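Local coordinates for transaminase (PDB 5G0A) that transfers amino groups by S-selective omega-transamination with pyridoxal-5'-phosphate as cofactor, as a class-III aminotransferase, at the interface of chains A and B. Residues are numbered along the deposited sequence; one frame, centred on the assembly and turned at random. Chains: chain A/B, Transaminase.

The interface of chains A and B. Residues chain A 81, 90-92, 95; chain B 8, 10, 13.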
loop_
_atom_site.group_PDB
_atom_site.type_symbol
_atom_site.label_atom_id
_atom_site.label_comp_id
_atom_site.label_asym_id
_atom_site.label_seq_id
_atom_site.Cartn_x
_atom_site.Cartn_y
_atom_site.Cartn_z
ATOM N N ARG A 81 -23.464 40.634 0.757
ATOM C CA ARG A 81 -22.631 40.713 -0.442
ATOM C C ARG A 81 -22.539 39.362 -1.156
ATOM O O ARG A 81 -22.489 39.298 -2.372
ATOM C CB ARG A 81 -21.242 41.212 -0.085
ATOM C CG ARG A 81 -21.186 42.703 0.281
ATOM C CD ARG A 81 -19.816 43.088 0.814
ATOM N NE ARG A 81 -18.715 42.689 -0.072
ATOM C CZ ARG A 81 -17.453 42.513 0.318
ATOM N NH1 ARG A 81 -17.078 42.740 1.586
ATOM N NH2 ARG A 81 -16.536 42.140 -0.568
ATOM N N ALA A 90 -10.673 36.321 -6.139
ATOM C CA ALA A 90 -10.174 36.958 -4.943
ATOM C C ALA A 90 -11.266 37.725 -4.209
ATOM O O ALA A 90 -12.134 38.338 -4.833
ATOM C CB ALA A 90 -9.011 37.876 -5.291
ATOM N N THR A 91 -11.253 37.633 -2.879
ATOM C CA THR A 91 -12.127 38.459 -2.045
ATOM C C THR A 91 -11.326 39.203 -0.984
ATOM O O THR A 91 -10.226 38.794 -0.603
ATOM C CB THR A 91 -13.250 37.660 -1.326
ATOM O OG1 THR A 91 -12.671 36.738 -0.371
ATOM C CG2 THR A 91 -14.132 36.939 -2.329
ATOM N N ASP A 92 -11.908 40.290 -0.476
ATOM C CA ASP A 92 -11.300 41.017 0.620
ATOM C C ASP A 92 -11.231 40.124 1.864
ATOM O O ASP A 92 -10.206 40.090 2.536
ATOM C CB ASP A 92 -12.091 42.313 0.895
ATOM C CG ASP A 92 -13.543 42.061 1.249
ATOM O OD1 ASP A 92 -14.192 41.195 0.624
ATOM O OD2 ASP A 92 -14.060 42.739 2.160
ATOM N N ALA A 95 -8.270 37.366 1.523
ATOM C CA ALA A 95 -6.954 37.998 1.571
ATOM C C ALA A 95 -6.655 38.576 2.954
ATOM O O ALA A 95 -5.526 38.455 3.446
ATOM C CB ALA A 95 -6.870 39.083 0.496
ATOM N N ILE B 8 -12.599 49.126 2.114
ATOM C CA ILE B 8 -11.842 48.148 1.330
ATOM C C ILE B 8 -10.940 48.828 0.318
ATOM O O ILE B 8 -11.424 49.457 -0.624
ATOM C CB ILE B 8 -12.750 47.134 0.586
ATOM C CG1 ILE B 8 -13.768 46.492 1.542
ATOM C CG2 ILE B 8 -11.893 46.071 -0.110
ATOM C CD1 ILE B 8 -14.854 45.674 0.854
ATOM N N TRP B 10 -9.026 47.755 -2.535
ATOM C CA TRP B 10 -8.962 46.561 -3.386
ATOM C C TRP B 10 -7.587 46.322 -4.006
ATOM O O TRP B 10 -7.214 45.173 -4.281
ATOM C CB TRP B 10 -10.086 46.556 -4.432
ATOM C CG TRP B 10 -11.453 46.242 -3.866
ATOM C CD1 TRP B 10 -12.446 47.130 -3.542
ATOM C CD2 TRP B 10 -11.964 44.936 -3.551
ATOM N NE1 TRP B 10 -13.546 46.453 -3.049
ATOM C CE2 TRP B 10 -13.280 45.107 -3.051
ATOM C CE3 TRP B 10 -11.442 43.643 -3.659
ATOM C CZ2 TRP B 10 -14.087 44.021 -2.648
ATOM C CZ3 TRP B 10 -12.266 42.549 -3.274
ATOM C CH2 TRP B 10 -13.556 42.757 -2.770
ATOM N N VAL B 13 -5.978 44.502 -1.229
ATOM C CA VAL B 13 -6.554 43.135 -1.264
ATOM C C VAL B 13 -5.810 42.293 -2.307
ATOM O O VAL B 13 -5.378 41.182 -2.029
ATOM C CB VAL B 13 -8.083 43.150 -1.558
ATOM C CG1 VAL B 13 -8.613 41.762 -1.933
ATOM C CG2 VAL B 13 -8.886 43.751 -0.405
#
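A:Asp92 meets B:Ile8 with its carboxylate swung between its own backbone N and carbonyl carbon (chi1 59°), while B:Ile8 sends CG1 anti to its carbonyl carbon and runs on extended through chi2 (170°) to the methyl CD1. The two side chains cross at about a right angle, and CD1 stops 3.3 Å from the carboxylate oxygen OD2 of A:Asp92. Within chain A, A:Arg81 holds that carboxylate end-on with two nitrogens, forming a salt bridge. Its NH2 donates a hydrogen bond to OD1 of A:Asp92 at 2.8 Å, from well above the carboxylate plane, whereas its NH1 donates one to OD2 at 3.1 Å on the syn side. The oxygens lie near the guanidinium plane, and the two bonds, one to each oxygen, limit the carboxylate's rotation although it is tilted against that plane. B:Trp10 approaches this pair by the rim of its six-membered ring: CZ2 lies 3.7 Å from NH2 of A:Arg81, with the ring and guanidinium planes 86° apart, so they do not stack. On the chain B side, CG2 of B:Ile8 rests over one indole face near the rim. B:Val13 sets both methyls against the first turn of helix 92-105 of chain A, CG2 lying 3.7 Å from CB of A:Asp92 and CG1 4.0 Å from CB of A:Ala95. Replacing A:Asp92 by an alanine is likely to leave the guanidinium of A:Arg81 without its anionic mate and freer to turn, and to take from CD1 of B:Ile8 the carboxylate it packs against. In the fold, the patch joins that first turn, with the loop residues beside it, to the N-terminal segment of chain B, where the loop bearing B:Ile8 leads into helix 10-20; two-fold symmetry repeats it with the chains exchanged, consistent with the dimer common in this family.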